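Local atomic coordinates of PT26-6P (Thermococcus sp., PDB entry 2WB7), a protein that is of unknown function but is encoded by a mobile, extrachromosomal element of a euryarchaeon and has two immunoglobulin-like domains and a helical domain. Residues 5-10 with 391-396; 69-74 with 165-170; 257-262 with 267-272; 282-287 with 377-382; 398-403 with 476-481. One frame throughout, in Å; residues are numbered along the deposited sequence.

Interaction 1: 5-10 with 391-396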
# COMPACT_ATOMS: atom_id res chain seq x y z
N ILE A 5 -6.42 -6.53 -34.77
CA ILE A 5 -5.99 -7.91 -34.55
C ILE A 5 -5.19 -8.12 -33.26
O ILE A 5 -5.39 -9.10 -32.56
CB ILE A 5 -5.18 -8.43 -35.75
CG1 ILE A 5 -6.05 -8.40 -36.99
CG2 ILE A 5 -4.63 -9.83 -35.48
CD1 ILE A 5 -5.37 -8.95 -38.20
N ASN A 6 -4.29 -7.17 -32.98
CA ASN A 6 -3.37 -7.25 -31.84
C ASN A 6 -3.83 -6.53 -30.59
O ASN A 6 -3.34 -6.79 -29.50
CB ASN A 6 -2.02 -6.67 -32.24
CG ASN A 6 -1.13 -7.69 -32.89
OD1 ASN A 6 -1.55 -8.41 -33.80
ND2 ASN A 6 0.11 -7.78 -32.41
N ASP A 7 -4.76 -5.59 -30.76
CA ASP A 7 -5.22 -4.79 -29.65
C ASP A 7 -4.08 -3.96 -29.05
O ASP A 7 -3.99 -3.79 -27.85
CB ASP A 7 -5.86 -5.69 -28.61
CG ASP A 7 -6.83 -6.67 -29.23
OD1 ASP A 7 -7.92 -6.24 -29.68
OD2 ASP A 7 -6.51 -7.87 -29.28
N ASP A 8 -3.23 -3.41 -29.92
CA ASP A 8 -2.20 -2.47 -29.51
C ASP A 8 -2.79 -1.14 -29.06
O ASP A 8 -2.07 -0.24 -28.66
CB ASP A 8 -1.22 -2.23 -30.65
CG ASP A 8 -0.30 -3.42 -30.88
OD1 ASP A 8 0.30 -3.89 -29.89
OD2 ASP A 8 -0.19 -3.89 -32.05
N ASP A 9 -4.10 -0.99 -29.14
CA ASP A 9 -4.73 0.24 -28.67
C ASP A 9 -5.15 0.13 -27.22
O ASP A 9 -5.55 1.11 -26.61
CB ASP A 9 -5.92 0.64 -29.56
CG ASP A 9 -6.99 -0.45 -29.66
OD1 ASP A 9 -8.18 -0.08 -29.72
OD2 ASP A 9 -6.68 -1.66 -29.71
N ILE A 10 -5.05 -1.07 -26.66
CA ILE A 10 -5.40 -1.27 -25.26
C ILE A 10 -4.30 -0.69 -24.38
O ILE A 10 -3.12 -1.05 -24.48
CB ILE A 10 -5.62 -2.76 -24.91
CG1 ILE A 10 -6.77 -3.31 -25.76
CG2 ILE A 10 -5.87 -2.92 -23.43
CD1 ILE A 10 -7.08 -4.77 -25.52
N MSE A 391 -14.50 -13.69 -31.15
CA MSE A 391 -13.67 -12.99 -32.11
C MSE A 391 -12.20 -13.28 -31.93
O MSE A 391 -11.42 -12.43 -31.50
CB MSE A 391 -13.95 -11.51 -31.99
CG MSE A 391 -15.41 -11.30 -31.78
SE MSE A 391 -16.08 -9.80 -32.74
CE MSE A 391 -15.28 -10.22 -34.48
N LYS A 392 -11.82 -14.51 -32.26
CA LYS A 392 -10.44 -14.91 -32.28
C LYS A 392 -9.66 -14.03 -33.28
O LYS A 392 -10.22 -13.57 -34.27
CB LYS A 392 -10.38 -16.36 -32.69
CG LYS A 392 -11.16 -17.27 -31.77
CD LYS A 392 -10.28 -17.72 -30.61
CE LYS A 392 -11.06 -18.61 -29.65
NZ LYS A 392 -12.08 -19.45 -30.37
N ASP A 393 -8.39 -13.77 -33.00
CA ASP A 393 -7.62 -12.94 -33.91
C ASP A 393 -7.61 -13.53 -35.32
O ASP A 393 -7.78 -12.81 -36.30
CB ASP A 393 -6.19 -12.75 -33.41
CG ASP A 393 -6.12 -12.11 -32.02
OD1 ASP A 393 -7.11 -11.46 -31.60
OD2 ASP A 393 -5.07 -12.25 -31.36
N GLN A 394 -7.42 -14.85 -35.43
CA GLN A 394 -7.36 -15.48 -36.74
C GLN A 394 -8.57 -15.12 -37.56
O GLN A 394 -8.47 -14.72 -38.72
CB GLN A 394 -7.24 -17.01 -36.63
CG GLN A 394 -6.81 -17.70 -37.93
CD GLN A 394 -5.62 -17.00 -38.60
OE1 GLN A 394 -4.51 -16.95 -38.05
NE2 GLN A 394 -5.84 -16.45 -39.79
N ASP A 395 -9.74 -15.27 -36.95
CA ASP A 395 -11.02 -15.04 -37.62
C ASP A 395 -11.18 -13.58 -37.97
O ASP A 395 -11.71 -13.24 -39.04
CB ASP A 395 -12.18 -15.48 -36.74
CG ASP A 395 -12.08 -16.94 -36.32
OD1 ASP A 395 -11.00 -17.55 -36.44
OD2 ASP A 395 -13.10 -17.50 -35.85
N VAL A 396 -10.71 -12.71 -37.09
CA VAL A 396 -10.71 -11.29 -37.42
C VAL A 396 -9.81 -11.00 -38.60
O VAL A 396 -10.12 -10.16 -39.45
CB VAL A 396 -10.29 -10.42 -36.23
CG1 VAL A 396 -10.04 -8.99 -36.70
CG2 VAL A 396 -11.37 -10.44 -35.16

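Interaction 2: 69-74 with 165-170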
# COMPACT_ATOMS: atom_id res chain seq x y z
N VAL A 69 10.10 10.25 16.52
CA VAL A 69 9.59 11.31 17.37
C VAL A 69 10.77 12.12 17.85
O VAL A 69 11.75 11.56 18.35
CB VAL A 69 8.85 10.77 18.60
CG1 VAL A 69 8.54 11.91 19.57
CG2 VAL A 69 7.58 10.06 18.18
N GLN A 70 10.68 13.43 17.67
CA GLN A 70 11.68 14.34 18.21
C GLN A 70 11.15 15.07 19.43
O GLN A 70 10.02 15.57 19.45
CB GLN A 70 12.14 15.33 17.15
CG GLN A 70 13.40 14.91 16.45
CD GLN A 70 13.76 15.82 15.29
OE1 GLN A 70 13.10 15.80 14.26
NE2 GLN A 70 14.81 16.61 15.46
N ILE A 71 11.98 15.11 20.47
CA ILE A 71 11.69 15.87 21.68
C ILE A 71 12.73 16.98 21.85
O ILE A 71 13.92 16.73 21.92
CB ILE A 71 11.75 14.98 22.92
CG1 ILE A 71 10.85 13.75 22.72
CG2 ILE A 71 11.34 15.76 24.15
CD1 ILE A 71 11.27 12.55 23.58
N ARG A 72 12.26 18.22 21.93
CA ARG A 72 13.17 19.33 22.09
C ARG A 72 13.04 20.01 23.46
O ARG A 72 11.97 20.52 23.82
CB ARG A 72 12.94 20.34 20.97
CG ARG A 72 13.77 21.58 21.09
CD ARG A 72 13.21 22.63 20.18
NE ARG A 72 14.26 23.47 19.62
CZ ARG A 72 15.01 23.12 18.58
NH1 ARG A 72 14.82 21.93 17.99
NH2 ARG A 72 15.95 23.95 18.13
N LEU A 73 14.13 20.01 24.22
CA LEU A 73 14.17 20.61 25.55
C LEU A 73 14.92 21.95 25.54
O LEU A 73 16.10 21.99 25.21
CB LEU A 73 14.88 19.66 26.50
CG LEU A 73 14.43 18.19 26.52
CD1 LEU A 73 15.15 17.43 27.61
CD2 LEU A 73 12.94 18.13 26.73
N GLU A 74 14.24 23.03 25.90
CA GLU A 74 14.91 24.33 26.07
C GLU A 74 15.23 24.62 27.52
O GLU A 74 14.34 24.69 28.36
CB GLU A 74 14.05 25.47 25.54
CG GLU A 74 13.33 25.16 24.25
CD GLU A 74 12.04 25.98 24.10
OE1 GLU A 74 11.17 25.57 23.28
OE2 GLU A 74 11.89 27.00 24.82
N ILE A 165 1.29 10.68 22.87
CA ILE A 165 2.63 10.58 23.41
C ILE A 165 2.80 11.48 24.63
O ILE A 165 2.34 12.62 24.66
CB ILE A 165 3.69 10.95 22.37
CG1 ILE A 165 3.53 10.09 21.12
CG2 ILE A 165 5.09 10.77 22.94
CD1 ILE A 165 4.50 10.44 20.02
N ARG A 166 3.46 10.98 25.66
CA ARG A 166 3.81 11.85 26.76
C ARG A 166 5.27 11.71 27.20
O ARG A 166 5.89 10.64 27.09
CB ARG A 166 2.81 11.71 27.92
CG ARG A 166 3.01 10.53 28.86
CD ARG A 166 2.27 10.78 30.19
NE ARG A 166 0.84 11.13 30.02
CZ ARG A 166 -0.16 10.49 30.63
NH1 ARG A 166 0.08 9.48 31.45
NH2 ARG A 166 -1.42 10.88 30.43
N VAL A 167 5.81 12.83 27.68
CA VAL A 167 7.21 12.93 28.06
C VAL A 167 7.35 13.38 29.51
O VAL A 167 6.59 14.22 30.00
CB VAL A 167 7.94 13.94 27.16
CG1 VAL A 167 9.45 13.90 27.42
CG2 VAL A 167 7.64 13.66 25.69
N ILE A 168 8.34 12.83 30.20
CA ILE A 168 8.58 13.20 31.58
C ILE A 168 10.04 13.53 31.79
O ILE A 168 10.92 12.71 31.55
CB ILE A 168 8.13 12.10 32.55
CG1 ILE A 168 6.62 11.89 32.40
CG2 ILE A 168 8.50 12.46 33.98
CD1 ILE A 168 6.00 10.93 33.42
N VAL A 169 10.29 14.77 32.21
CA VAL A 169 11.65 15.22 32.47
C VAL A 169 11.86 15.41 33.96
O VAL A 169 11.03 16.02 34.66
CB VAL A 169 11.98 16.54 31.72
CG1 VAL A 169 13.49 16.82 31.76
CG2 VAL A 169 11.45 16.50 30.29
N LYS A 170 12.98 14.89 34.44
CA LYS A 170 13.31 14.97 35.85
C LYS A 170 14.75 15.42 36.02
O LYS A 170 15.61 15.15 35.17
CB LYS A 170 13.10 13.61 36.51
CG LYS A 170 11.66 13.16 36.52
CD LYS A 170 11.50 11.85 37.29
CE LYS A 170 10.05 11.40 37.26
NZ LYS A 170 9.86 10.09 37.96

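Interaction 3: 257-262 with 267-272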
# COMPACT_ATOMS: atom_id res chain seq x y z
N ASN A 257 -1.25 -2.00 -5.96
CA ASN A 257 -1.39 -2.86 -4.80
C ASN A 257 -2.32 -2.21 -3.79
O ASN A 257 -2.34 -1.00 -3.67
CB ASN A 257 -0.04 -3.07 -4.10
CG ASN A 257 0.84 -4.09 -4.79
OD1 ASN A 257 1.73 -3.74 -5.55
ND2 ASN A 257 0.60 -5.36 -4.52
N LYS A 258 -3.07 -3.02 -3.06
CA LYS A 258 -3.80 -2.55 -1.90
C LYS A 258 -2.90 -2.79 -0.68
O LYS A 258 -2.37 -3.89 -0.51
CB LYS A 258 -5.09 -3.34 -1.77
CG LYS A 258 -6.23 -2.61 -1.08
CD LYS A 258 -7.21 -3.59 -0.45
CE LYS A 258 -7.26 -4.94 -1.19
NZ LYS A 258 -8.14 -5.96 -0.49
N TYR A 259 -2.69 -1.78 0.15
CA TYR A 259 -1.75 -1.89 1.27
C TYR A 259 -2.43 -1.81 2.62
O TYR A 259 -3.41 -1.09 2.77
CB TYR A 259 -0.72 -0.76 1.22
CG TYR A 259 0.19 -0.76 0.03
CD1 TYR A 259 -0.05 0.10 -1.04
CD2 TYR A 259 1.31 -1.58 -0.02
CE1 TYR A 259 0.79 0.12 -2.14
CE2 TYR A 259 2.15 -1.58 -1.11
CZ TYR A 259 1.90 -0.72 -2.16
OH TYR A 259 2.73 -0.70 -3.26
N ALA A 260 -1.88 -2.52 3.61
CA ALA A 260 -2.23 -2.32 5.01
C ALA A 260 -0.97 -2.49 5.85
O ALA A 260 -0.09 -3.27 5.49
CB ALA A 260 -3.30 -3.31 5.45
N GLY A 261 -0.87 -1.78 6.97
CA GLY A 261 0.30 -1.93 7.83
C GLY A 261 1.27 -0.75 7.83
O GLY A 261 0.85 0.40 7.78
N ALA A 262 2.57 -1.05 7.89
CA ALA A 262 3.58 -0.02 8.08
C ALA A 262 4.09 0.56 6.76
O ALA A 262 5.28 0.54 6.47
CB ALA A 262 4.73 -0.59 8.89
N ILE A 267 7.97 -0.52 1.62
CA ILE A 267 6.95 -0.72 0.61
C ILE A 267 7.20 -1.98 -0.20
O ILE A 267 8.30 -2.53 -0.21
CB ILE A 267 6.84 0.47 -0.35
CG1 ILE A 267 7.92 0.39 -1.43
CG2 ILE A 267 6.98 1.77 0.39
CD1 ILE A 267 8.02 1.64 -2.30
N ILE A 268 6.14 -2.45 -0.85
CA ILE A 268 6.26 -3.56 -1.76
C ILE A 268 5.75 -3.12 -3.12
O ILE A 268 4.63 -2.61 -3.24
CB ILE A 268 5.44 -4.76 -1.27
CG1 ILE A 268 6.01 -5.29 0.05
CG2 ILE A 268 5.42 -5.85 -2.33
CD1 ILE A 268 5.30 -6.54 0.55
N ILE A 269 6.58 -3.29 -4.14
CA ILE A 269 6.13 -3.06 -5.50
C ILE A 269 5.87 -4.41 -6.16
O ILE A 269 6.65 -5.36 -5.96
CB ILE A 269 7.15 -2.26 -6.33
CG1 ILE A 269 7.25 -0.83 -5.81
CG2 ILE A 269 6.73 -2.23 -7.78
CD1 ILE A 269 5.90 -0.18 -5.58
N THR A 270 4.77 -4.52 -6.90
CA THR A 270 4.46 -5.78 -7.59
C THR A 270 4.55 -5.61 -9.09
O THR A 270 3.92 -4.73 -9.67
CB THR A 270 3.02 -6.28 -7.29
OG1 THR A 270 2.87 -6.57 -5.89
CG2 THR A 270 2.76 -7.54 -8.07
N ALA A 271 5.35 -6.46 -9.72
CA ALA A 271 5.26 -6.60 -11.16
C ALA A 271 4.83 -8.03 -11.43
O ALA A 271 5.29 -8.96 -10.76
CB ALA A 271 6.59 -6.31 -11.80
N ALA A 272 3.93 -8.22 -12.39
CA ALA A 272 3.49 -9.56 -12.73
C ALA A 272 3.20 -9.68 -14.23
O ALA A 272 3.36 -8.70 -14.96
CB ALA A 272 2.27 -9.91 -11.92
O HOH W 1 3.22 -2.32 -7.45

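Interaction 4: 282-287 with 377-382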
# COMPACT_ATOMS: atom_id res chain seq x y z
N ALA A 282 0.95 -17.67 -14.16
CA ALA A 282 1.40 -16.26 -14.17
C ALA A 282 2.67 -16.06 -13.31
O ALA A 282 2.88 -16.76 -12.33
CB ALA A 282 0.27 -15.34 -13.69
N MSE A 283 3.52 -15.11 -13.70
CA MSE A 283 4.73 -14.77 -12.93
C MSE A 283 4.51 -13.54 -12.05
O MSE A 283 3.94 -12.54 -12.50
CB MSE A 283 5.88 -14.42 -13.88
CG MSE A 283 6.16 -15.36 -15.03
SE MSE A 283 7.17 -16.85 -14.42
CE MSE A 283 5.70 -17.78 -13.65
N TYR A 284 5.01 -13.59 -10.83
CA TYR A 284 5.04 -12.40 -9.98
C TYR A 284 6.46 -12.10 -9.59
O TYR A 284 7.28 -13.00 -9.50
CB TYR A 284 4.22 -12.60 -8.70
CG TYR A 284 2.72 -12.71 -8.92
CD1 TYR A 284 1.87 -11.65 -8.63
CD2 TYR A 284 2.16 -13.89 -9.43
CE1 TYR A 284 0.52 -11.76 -8.83
CE2 TYR A 284 0.79 -14.01 -9.64
CZ TYR A 284 -0.02 -12.94 -9.35
OH TYR A 284 -1.37 -13.06 -9.55
N LYS A 285 6.73 -10.84 -9.33
CA LYS A 285 8.04 -10.40 -8.89
C LYS A 285 7.78 -9.25 -7.91
O LYS A 285 7.15 -8.24 -8.26
CB LYS A 285 8.83 -9.90 -10.11
CG LYS A 285 10.31 -10.27 -10.14
CD LYS A 285 10.98 -9.70 -11.41
CE LYS A 285 12.32 -10.37 -11.72
NZ LYS A 285 13.48 -9.80 -10.94
N PHE A 286 8.21 -9.41 -6.67
CA PHE A 286 7.96 -8.38 -5.66
C PHE A 286 9.23 -7.66 -5.24
O PHE A 286 10.25 -8.29 -4.97
CB PHE A 286 7.31 -8.99 -4.43
CG PHE A 286 6.02 -9.69 -4.70
CD1 PHE A 286 6.00 -11.05 -5.01
CD2 PHE A 286 4.81 -9.01 -4.61
CE1 PHE A 286 4.79 -11.72 -5.24
CE2 PHE A 286 3.59 -9.66 -4.84
CZ PHE A 286 3.59 -11.02 -5.16
N LEU A 287 9.16 -6.34 -5.17
CA LEU A 287 10.26 -5.55 -4.67
C LEU A 287 9.95 -5.13 -3.24
O LEU A 287 8.85 -4.62 -2.96
CB LEU A 287 10.38 -4.30 -5.52
CG LEU A 287 11.59 -3.44 -5.27
CD1 LEU A 287 12.81 -4.32 -5.14
CD2 LEU A 287 11.75 -2.52 -6.43
N ALA A 377 0.35 -6.39 1.21
CA ALA A 377 0.16 -5.72 -0.06
C ALA A 377 -0.45 -6.74 -0.99
O ALA A 377 0.10 -7.83 -1.18
CB ALA A 377 1.48 -5.22 -0.62
N GLU A 378 -1.60 -6.40 -1.55
CA GLU A 378 -2.29 -7.31 -2.45
C GLU A 378 -2.36 -6.73 -3.86
O GLU A 378 -2.99 -5.70 -4.09
CB GLU A 378 -3.68 -7.64 -1.91
CG GLU A 378 -4.57 -8.31 -2.92
CD GLU A 378 -5.93 -8.73 -2.37
OE1 GLU A 378 -6.19 -8.52 -1.17
OE2 GLU A 378 -6.73 -9.29 -3.15
N PRO A 379 -1.67 -7.38 -4.81
CA PRO A 379 -1.69 -6.96 -6.21
C PRO A 379 -3.11 -7.02 -6.70
O PRO A 379 -3.78 -8.03 -6.51
CB PRO A 379 -0.85 -8.03 -6.91
CG PRO A 379 0.02 -8.59 -5.85
CD PRO A 379 -0.80 -8.55 -4.59
N MSE A 380 -3.58 -5.94 -7.31
CA MSE A 380 -4.98 -5.84 -7.70
C MSE A 380 -5.22 -6.62 -8.99
O MSE A 380 -5.60 -6.07 -10.02
CB MSE A 380 -5.36 -4.38 -7.85
CG MSE A 380 -5.30 -3.62 -6.53
SE MSE A 380 -6.68 -4.24 -5.37
CE MSE A 380 -8.00 -3.09 -6.16
N ILE A 381 -4.97 -7.93 -8.93
CA ILE A 381 -5.10 -8.76 -10.11
C ILE A 381 -6.52 -9.28 -10.19
O ILE A 381 -7.33 -9.03 -9.30
CB ILE A 381 -4.10 -9.95 -10.10
CG1 ILE A 381 -4.25 -10.80 -8.83
CG2 ILE A 381 -2.68 -9.47 -10.22
CD1 ILE A 381 -5.01 -12.14 -9.02
N SER A 382 -6.82 -9.97 -11.27
CA SER A 382 -8.07 -10.70 -11.35
C SER A 382 -7.82 -11.96 -12.15
O SER A 382 -7.13 -11.93 -13.18
CB SER A 382 -9.14 -9.87 -12.02
OG SER A 382 -10.26 -10.68 -12.30

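Interaction 5: 398-403 with 476-481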
# COMPACT_ATOMS: atom_id res chain seq x y z
N ASN A 398 -8.99 -13.25 -41.02
CA ASN A 398 -9.69 -13.77 -42.20
C ASN A 398 -10.69 -12.75 -42.71
O ASN A 398 -10.75 -12.46 -43.91
CB ASN A 398 -10.45 -15.06 -41.90
CG ASN A 398 -9.60 -16.14 -41.26
OD1 ASN A 398 -8.43 -16.36 -41.61
ND2 ASN A 398 -10.20 -16.84 -40.30
N LEU A 399 -11.49 -12.23 -41.79
CA LEU A 399 -12.57 -11.32 -42.12
C LEU A 399 -12.00 -10.12 -42.88
O LEU A 399 -12.51 -9.75 -43.94
CB LEU A 399 -13.27 -10.88 -40.84
CG LEU A 399 -14.77 -10.58 -40.83
CD1 LEU A 399 -15.55 -11.53 -41.71
CD2 LEU A 399 -15.28 -10.64 -39.39
N ILE A 400 -10.94 -9.52 -42.35
CA ILE A 400 -10.32 -8.39 -43.02
C ILE A 400 -9.84 -8.77 -44.41
O ILE A 400 -9.93 -7.98 -45.35
CB ILE A 400 -9.13 -7.82 -42.23
CG1 ILE A 400 -9.61 -7.26 -40.88
CG2 ILE A 400 -8.40 -6.75 -43.06
CD1 ILE A 400 -8.49 -6.85 -39.93
N ASP A 401 -9.33 -9.99 -44.55
CA ASP A 401 -8.83 -10.45 -45.83
C ASP A 401 -9.98 -10.57 -46.81
O ASP A 401 -9.88 -10.16 -47.96
CB ASP A 401 -8.08 -11.76 -45.67
CG ASP A 401 -6.72 -11.55 -45.00
OD1 ASP A 401 -6.21 -10.41 -45.08
OD2 ASP A 401 -6.18 -12.50 -44.39
N LEU A 402 -11.08 -11.12 -46.33
CA LEU A 402 -12.29 -11.14 -47.12
C LEU A 402 -12.62 -9.72 -47.59
O LEU A 402 -12.90 -9.51 -48.76
CB LEU A 402 -13.44 -11.71 -46.30
CG LEU A 402 -13.24 -13.16 -45.88
CD1 LEU A 402 -14.43 -13.66 -45.08
CD2 LEU A 402 -13.04 -13.99 -47.11
N TYR A 403 -12.57 -8.75 -46.70
CA TYR A 403 -12.91 -7.39 -47.11
C TYR A 403 -12.10 -7.01 -48.34
O TYR A 403 -12.65 -6.54 -49.33
CB TYR A 403 -12.72 -6.38 -45.98
CG TYR A 403 -13.06 -4.95 -46.38
CD1 TYR A 403 -14.36 -4.46 -46.22
CD2 TYR A 403 -12.10 -4.10 -46.92
CE1 TYR A 403 -14.69 -3.15 -46.58
CE2 TYR A 403 -12.42 -2.79 -47.29
CZ TYR A 403 -13.72 -2.33 -47.12
OH TYR A 403 -14.05 -1.04 -47.47
N ASN A 476 -12.92 -0.21 -37.76
CA ASN A 476 -13.43 0.39 -36.54
C ASN A 476 -14.57 -0.38 -35.90
O ASN A 476 -14.60 -0.56 -34.69
CB ASN A 476 -13.83 1.83 -36.76
CG ASN A 476 -12.64 2.74 -36.86
OD1 ASN A 476 -11.52 2.35 -36.55
ND2 ASN A 476 -12.87 3.97 -37.31
N TYR A 477 -15.51 -0.84 -36.72
CA TYR A 477 -16.63 -1.59 -36.19
C TYR A 477 -16.22 -2.97 -35.68
O TYR A 477 -16.76 -3.46 -34.68
CB TYR A 477 -17.73 -1.72 -37.23
CG TYR A 477 -18.74 -0.59 -37.21
CD1 TYR A 477 -19.58 -0.41 -36.12
CD2 TYR A 477 -18.88 0.28 -38.30
CE1 TYR A 477 -20.52 0.60 -36.09
CE2 TYR A 477 -19.83 1.29 -38.29
CZ TYR A 477 -20.65 1.44 -37.18
OH TYR A 477 -21.59 2.45 -37.15
N LEU A 478 -15.28 -3.62 -36.38
CA LEU A 478 -14.77 -4.90 -35.90
C LEU A 478 -14.08 -4.68 -34.55
O LEU A 478 -14.28 -5.43 -33.60
CB LEU A 478 -13.79 -5.51 -36.89
CG LEU A 478 -14.41 -6.10 -38.15
CD1 LEU A 478 -13.30 -6.66 -39.02
CD2 LEU A 478 -15.46 -7.15 -37.78
N ASN A 479 -13.30 -3.62 -34.46
CA ASN A 479 -12.61 -3.32 -33.23
C ASN A 479 -13.56 -2.96 -32.08
O ASN A 479 -13.37 -3.44 -30.95
CB ASN A 479 -11.56 -2.26 -33.45
CG ASN A 479 -10.57 -2.22 -32.33
OD1 ASN A 479 -10.43 -1.21 -31.63
ND2 ASN A 479 -9.91 -3.34 -32.09
N ALA A 480 -14.56 -2.12 -32.35
CA ALA A 480 -15.58 -1.83 -31.34
C ALA A 480 -16.20 -3.14 -30.92
O ALA A 480 -16.35 -3.41 -29.73
CB ALA A 480 -16.65 -0.87 -31.88
N ALA A 481 -16.56 -3.96 -31.88
CA ALA A 481 -17.19 -5.23 -31.58
C ALA A 481 -16.29 -6.13 -30.71
O ALA A 481 -16.77 -6.82 -29.80
CB ALA A 481 -17.60 -5.93 -32.87

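Interaction 1: 5-10 with 391-396
With chi1 of Ile5 at -61°, its CG2 methyl stands anti to the backbone N and turns to Asp393, while CG1 lies beside that N and reaches Val396. CG2 rests 3.9 Å from CB of Asp393, the two side chains meeting at a slant. Ile5 CG1 comes within 4.0 Å of Val396 CG1, and there the side chains run past one another in opposite senses. Asp393 keeps its carboxylate beside its own backbone N (chi1 -59°), which puts OD1 3.1 Å from the carbonyl O of Ile5. Both atoms are acceptors, so nothing bonds them directly. Asp7 adds a further negative group, its OD2 4.3 Å from OD1 of Asp393. Two lysines probably offset the negative charge: Lys482 and Lys241 each form salt bridges to both Asp7 and Asp393, and Lys483 extends the network to Asp7 and Asp9. The positive charge would be expected to keep these carboxylates ionised. Asp393 also opens the first turn of helix 393-404, directly after the N-cap residue Lys392, where a negative group would interact favourably with the helix dipole. The contact thus pins the N-terminal loop, with its type I turn from Asp7 to Ile10, to a helix start in the helical domain by a small apolar patch and a lysine-bridged cluster of carboxylates.

Interaction 2: 69-74 with 165-170
Val69 and Ile165, Ile71 and Val167, and Leu73 and Val169 form three successive rungs of purely apolar contact between two strands that face each other across a buried interior. The first rung is tip to tip: Ile165 is extended, with CD1 trans along its chain (chi2 177°), and that methyl lies 3.6 Å from CG2 of Val69. In the middle, Ile71 CG2 and Val167 CG1 are 4.2 Å apart. Leu73 and Val169 instead overlap side by side, heading opposite ways, with Leu73 CD2 4.2 Å from Val169 CG2. The axes of the two short segments pass 10.0 Å apart at -35°, running in broadly the same direction, a spacing and twist characteristic of face-to-face packing of aligned sheets in a beta sandwich.

The charged side chains stand on the outer sides, where Arg72 pairs with Asp123 and Arg166 with Glu213. Strand 66-75 is hydrogen-bonded in its own sheet between strands 52-62 and 120-129, whereas strand 163-178 belongs to the other sheet, between strands 85-96 and 198-213. Ile55 and Ile53 of strand 52-62 add to the filling by touching Val69, Val167 and Val169, and Ile87 of strand 85-96 packs on Val169.

Interaction 3: 257-262 with 267-272
The phenol OH of Tyr259 donates to the carbonyl O of Ile268 over 2.7 Å, approaching with a C=O...donor angle of 159° and tilted 21° from the carbonyl plane. The same oxygen lies at the edge of the tyrosine ring, in its plane. One ring face is covered near its rim by CB of Asn257, two residues earlier on the strand. Strands 253-261 and 266-272 form a beta hairpin and are antiparallel neighbours in the sheet of the second immunoglobulin-like domain, but here they have splayed: the segment axes are 8.6 Å apart, and side chains and a water bridge the gap in place of backbone pairing. Asn257 ND2 gives a hydrogen bond of 2.9 Å to Thr270 OG1, which sits in the amide plane. Chi1 of -63° sets that hydroxyl beside the threonine's own backbone N. Beyond the amide, water 1 accepts from Thr270 N at 2.7 Å and lies 2.8 Å from Asn257 OD1. Leu31 of helix 21-34 packs on Tyr259, and Pro379 on both Asn257 and Thr270.

Interaction 4: 282-287 with 377-382
Tyr284 and Pro379 are the nearest backbone neighbours, their CA atoms 9.4 Å apart, so segments 282-287 and 377-382 meet through side chains alone. The tyrosine ring reaches Ile381, and the two side chains stand nearly perpendicular. Its OH lies 3.7 Å from CG1 of Ile381, and CE1 approaches CG2 of the same residue to 4.2 Å. Ile381 has CG1 between its backbone N and carbonyl carbon (chi1 55°), a rotamer that presents CG1, CG2 and CD1 together around the phenol oxygen. That oxygen has its polar partner elsewhere, in a hydrogen bond with the OH of Tyr344. Next along the strand, Phe286 offers its ring edge to the proline: CE2 is 3.9 Å from Pro379 CG, which lies near the ring plane. Tyr284 CE1 also comes within 4.4 Å of that CG, so the proline serves both aromatics. An inverse gamma turn centred on Met380 carries the chain from Pro379 to Ile381. In the sheet, strands 253-261 and 266-272 stand between strand 370-379 and strand 281-290; the contact passes over their side chains, Thr270 and Ile268 touching Phe286, and Phe308 stacks on that ring.

Interaction 5: 398-403 with 476-481
Leu478 points from helix 471-499 at helix 393-404 and divides its two methyls between neighbouring residues there. CD2 meets CD2 of Leu399 at 3.8 Å, and CD1 lies 4.2 Å from CG1 of Ile400. In both pairs the side chains meet at an angle rather than lying alongside. Leu478 can reach across because its chain is stretched: CG is anti to the carbonyl carbon (chi1 -74°) and one branch continues trans, carrying the fork well clear of its own helix. Leu399 starts toward the opposite helix directly, whereas Ile400 leaves its backbone less squarely and comes nearer only with its outer atoms. Helix 408-438 closes on Leu399 through Thr414, and a stack of Tyr403 on Phe474 joins helices 393-404 and 471-499 again nearby. The backbones keep their distance, with CA of Ile400 and Leu478 9.1 Å apart. Since methyl and methylene groups make the whole contact, it should be held by burial of apolar surface and van der Waals packing, without the directional demands of a polar bond.

The five contacts spread along an elongated chain. Interaction 2 lies in the first immunoglobulin-like domain, on the opposite side of the chain's centre from interactions 1 and 5, its centre about 65 Å and 73 Å from theirs. Interactions 3 and 4 occupy the second such domain near the middle, with centres about 9 Å apart; they share one antiparallel sheet, where strands 266-272 and 281-290 are bonded neighbours. Interactions 1 and 5 share helix 393-404 and touch, Ile5 against Ile400. Along the chain, 2, 3 and 4 all fall between the two segments of interaction 1, and 5 follows it. The N-terminal loop therefore returns to the C-terminal helical domain, bringing the chain's ends together.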